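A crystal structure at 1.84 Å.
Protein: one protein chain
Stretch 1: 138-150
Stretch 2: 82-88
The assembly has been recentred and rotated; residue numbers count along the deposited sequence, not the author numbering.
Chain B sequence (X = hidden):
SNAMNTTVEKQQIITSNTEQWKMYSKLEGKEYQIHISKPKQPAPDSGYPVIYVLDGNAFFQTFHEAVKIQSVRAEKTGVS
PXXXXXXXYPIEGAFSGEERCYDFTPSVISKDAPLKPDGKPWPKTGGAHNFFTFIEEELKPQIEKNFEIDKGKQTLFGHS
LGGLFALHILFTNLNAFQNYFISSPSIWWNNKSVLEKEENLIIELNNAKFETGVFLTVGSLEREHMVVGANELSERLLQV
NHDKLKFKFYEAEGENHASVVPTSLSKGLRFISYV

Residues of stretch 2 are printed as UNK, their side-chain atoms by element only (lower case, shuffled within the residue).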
# COMPACT_ATOMS: atom_id res chain seq x y z
N GLU B 138 -8.29 26.91 1.51
CA GLU B 138 -6.96 27.09 2.09
C GLU B 138 -5.90 26.15 1.49
O GLU B 138 -4.94 26.61 0.87
CB GLU B 138 -7.00 27.06 3.62
CG GLU B 138 -7.83 28.22 4.18
CD GLU B 138 -8.23 28.11 5.64
OE1 GLU B 138 -7.36 27.82 6.48
OE2 GLU B 138 -9.42 28.35 5.96
N LEU B 139 -6.13 24.84 1.61
CA LEU B 139 -5.17 23.86 1.12
C LEU B 139 -5.05 23.87 -0.41
O LEU B 139 -3.95 23.99 -0.94
CB LEU B 139 -5.56 22.45 1.63
CG LEU B 139 -4.66 21.32 1.09
CD1 LEU B 139 -3.19 21.52 1.47
CD2 LEU B 139 -5.16 19.96 1.65
N LYS B 140 -6.16 23.76 -1.13
CA LYS B 140 -6.11 23.64 -2.59
C LYS B 140 -5.45 24.83 -3.32
O LYS B 140 -4.67 24.60 -4.24
CB LYS B 140 -7.49 23.40 -3.20
CG LYS B 140 -8.01 21.98 -3.02
CD LYS B 140 -9.32 21.81 -3.74
CE LYS B 140 -9.66 20.33 -3.89
NZ LYS B 140 -11.07 20.15 -4.33
N PRO B 141 -5.75 26.09 -2.92
CA PRO B 141 -5.08 27.19 -3.60
C PRO B 141 -3.58 27.11 -3.38
O PRO B 141 -2.81 27.44 -4.27
CB PRO B 141 -5.63 28.44 -2.90
CG PRO B 141 -6.89 28.04 -2.31
CD PRO B 141 -6.70 26.59 -1.90
N GLN B 142 -3.18 26.65 -2.20
CA GLN B 142 -1.79 26.52 -1.83
C GLN B 142 -1.09 25.44 -2.67
O GLN B 142 0.01 25.65 -3.19
CB GLN B 142 -1.73 26.26 -0.32
CG GLN B 142 -0.47 26.68 0.39
CD GLN B 142 -0.12 28.17 0.28
OE1 GLN B 142 1.02 28.50 0.11
NE2 GLN B 142 -1.10 29.06 0.40
N ILE B 143 -1.74 24.28 -2.83
CA ILE B 143 -1.29 23.25 -3.77
C ILE B 143 -1.24 23.77 -5.23
O ILE B 143 -0.31 23.45 -5.98
CB ILE B 143 -2.21 21.99 -3.70
CG1 ILE B 143 -2.12 21.34 -2.31
CG2 ILE B 143 -1.87 20.98 -4.80
CD1 ILE B 143 -0.74 20.65 -1.97
N GLU B 144 -2.26 24.53 -5.63
CA GLU B 144 -2.37 25.01 -7.02
C GLU B 144 -1.36 26.12 -7.34
O GLU B 144 -0.98 26.30 -8.50
CB GLU B 144 -3.81 25.42 -7.33
CG GLU B 144 -4.77 24.19 -7.26
CD GLU B 144 -6.20 24.52 -6.95
OE1 GLU B 144 -6.54 25.73 -6.93
OE2 GLU B 144 -7.00 23.58 -6.74
N LYS B 145 -0.90 26.82 -6.30
CA LYS B 145 0.17 27.84 -6.39
C LYS B 145 1.57 27.21 -6.53
O LYS B 145 2.44 27.74 -7.25
CB LYS B 145 0.10 28.74 -5.13
CG LYS B 145 1.41 29.48 -4.73
CD LYS B 145 1.13 30.56 -3.66
CE LYS B 145 2.43 31.00 -2.95
NZ LYS B 145 2.18 32.17 -2.03
N ASN B 146 1.78 26.07 -5.87
CA ASN B 146 3.09 25.44 -5.79
C ASN B 146 3.34 24.30 -6.78
O ASN B 146 4.49 23.79 -6.90
CB ASN B 146 3.38 24.99 -4.34
CG ASN B 146 3.62 26.17 -3.40
OD1 ASN B 146 4.77 26.59 -3.20
ND2 ASN B 146 2.55 26.71 -2.85
N PHE B 147 2.28 23.91 -7.48
CA PHE B 147 2.30 22.79 -8.42
C PHE B 147 1.39 23.08 -9.60
O PHE B 147 0.41 23.82 -9.48
CB PHE B 147 1.89 21.47 -7.72
CG PHE B 147 2.78 21.11 -6.56
CD1 PHE B 147 3.99 20.45 -6.76
CD2 PHE B 147 2.43 21.49 -5.26
CE1 PHE B 147 4.81 20.14 -5.68
CE2 PHE B 147 3.25 21.20 -4.18
CZ PHE B 147 4.42 20.52 -4.38
N GLU B 148 1.72 22.51 -10.76
CA GLU B 148 0.86 22.62 -11.93
C GLU B 148 -0.24 21.56 -11.85
O GLU B 148 0.02 20.37 -12.05
CB GLU B 148 1.66 22.42 -13.21
CG GLU B 148 2.10 23.71 -13.88
CD GLU B 148 3.30 23.51 -14.81
OE1 GLU B 148 3.45 22.41 -15.42
OE2 GLU B 148 4.10 24.46 -14.93
N ILE B 149 -1.46 22.01 -11.56
CA ILE B 149 -2.58 21.12 -11.29
C ILE B 149 -3.58 21.18 -12.42
O ILE B 149 -3.94 22.27 -12.86
CB ILE B 149 -3.32 21.54 -9.98
CG1 ILE B 149 -2.39 21.48 -8.75
CG2 ILE B 149 -4.62 20.73 -9.78
CD1 ILE B 149 -1.73 20.09 -8.49
N ASP B 150 -4.03 20.02 -12.88
CA ASP B 150 -5.21 19.97 -13.71
C ASP B 150 -6.47 20.00 -12.82
O ASP B 150 -6.85 19.00 -12.21
CB ASP B 150 -5.18 18.73 -14.59
CG ASP B 150 -6.27 18.72 -15.64
OD1 ASP B 150 -7.31 19.42 -15.47
OD2 ASP B 150 -6.09 18.00 -16.64
N UNK B 82 0.13 11.19 -11.07
CA UNK B 82 -0.72 12.15 -10.33
C UNK B 82 0.06 12.66 -9.15
O UNK B 82 0.89 11.92 -8.60
c UNK B 82 -2.00 11.47 -9.84
N UNK B 83 -0.17 13.92 -8.77
CA UNK B 83 0.30 14.48 -7.50
C UNK B 83 -0.53 13.86 -6.36
O UNK B 83 -1.77 13.74 -6.45
c UNK B 83 0.17 16.62 -6.09
c UNK B 83 1.37 16.62 -8.33
c UNK B 83 1.36 18.11 -8.41
c UNK B 83 0.21 16.04 -7.50
N UNK B 84 0.15 13.41 -5.32
CA UNK B 84 -0.59 12.92 -4.14
C UNK B 84 -0.50 13.96 -3.02
O UNK B 84 0.58 14.39 -2.68
c UNK B 84 -0.88 11.04 -2.46
c UNK B 84 0.14 10.52 -4.79
c UNK B 84 -1.17 10.08 -5.45
c UNK B 84 -0.02 11.56 -3.63
N UNK B 85 -1.64 14.33 -2.44
CA UNK B 85 -1.70 15.22 -1.29
C UNK B 85 -2.31 14.44 -0.10
O UNK B 85 -3.52 14.13 -0.09
c UNK B 85 -2.57 16.45 -1.61
c UNK B 85 -2.53 17.46 -0.46
c UNK B 85 -2.13 17.11 -2.94
N UNK B 86 -1.46 14.07 0.86
CA UNK B 86 -1.92 13.41 2.08
C UNK B 86 -2.36 14.50 3.04
O UNK B 86 -1.56 15.40 3.38
N UNK B 87 -3.62 14.43 3.46
CA UNK B 87 -4.16 15.46 4.33
C UNK B 87 -4.11 14.82 5.69
O UNK B 87 -4.96 14.01 6.03
c UNK B 87 -5.78 16.27 2.48
c UNK B 87 -5.64 15.86 3.96
c UNK B 87 -6.16 16.93 4.92
N UNK B 88 -3.07 15.13 6.45
CA UNK B 88 -2.81 14.48 7.72
C UNK B 88 -2.68 15.40 8.91
O UNK B 88 -3.07 16.58 8.84

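Position 82 carries a single side-chain carbon bonded to CA, with nothing beyond it. That carbon lies 8.7 Å from the nearest atom of stretch 1, so no contact forms. One carbon and no more makes this Ala82.

Position 83 has four side-chain carbons. The first bonds to CA and forks, and one arm is two carbons long while the other ends after one. The end carbon of the longer arm reaches three residues of stretch 1: it lies 3.5 Å from Phe147 CB and 3.7 Å from Ile149 CD1, and Glu148 O stands at 4.5 Å from the same carbon, at the limit of contact. Against the Phe147 ring the approach of this methyl is oblique. A branch at CB with arms of unequal length identifies Ile83. Its chi1 is -77° (m) and its chi2 179° (t), so the longer arm, ending in CD1, is extended. The other stretch covers 73 Å² of Ile83, more than of any other residue in the pair.

Position 84 again shows four carbons, forked at the first, with one arm two carbons long. Unlike its predecessor, it makes no contact: its side chain comes no closer than 9.3 Å to stretch 1, as expected where successive side chains of a strand alternate in direction. The fork makes it Ile84.

Position 85 bears three carbons, one bonded to CA and carrying the other two. The CA-to-CB bond points toward stretch 1, and both methyls pack against Ile143 CD1, one at 3.9 Å and the other at 4.0 Å; the latter also lies 4.2 Å from Leu139 CD2. A fork with two equal one-carbon arms is Val85.

Position 86 has backbone atoms alone. An ideal CB built there would point away from stretch 1 and find none of its atoms within 5.5 Å. The absence of any side-chain atom makes it Gly86.

Position 87 repeats the three-carbon fork. Its CA-to-CB bond runs sideways relative to stretch 1, yet one methyl still comes within 3.8 Å of Leu139 CD2. The fork makes it Val87, and the area covered is 20 Å², well below that of Val85.

Position 88 has no side-chain atom and no contact to stretch 1: Gly88.

The contact is apolar packing of side chains, with no hydrogen bond between the stretches and 276 Å² buried in total. Strand 83-88 and helix 138-146 run at 148° to each other, closer to antiparallel than parallel, with their axes 11.5 Å apart at closest approach. The register agrees with this direction: Leu139 pairs with Val87 and Ile143 with Val85, and Ile149, beyond the helix, pairs with Ile83. Leu139 and Ile143 are one helical turn apart and both direct CA-to-CB toward the strand, a spacing confirmed by the bond from Ile143 N to Leu139 O at 2.9 Å. Beyond the helix, Phe147 is the first residue to leave helical phi/psi, and the chain from there to Ile149 supplies the apolar neighbours of Ile83.

Stretch 2 (82-88) AIIVGVG
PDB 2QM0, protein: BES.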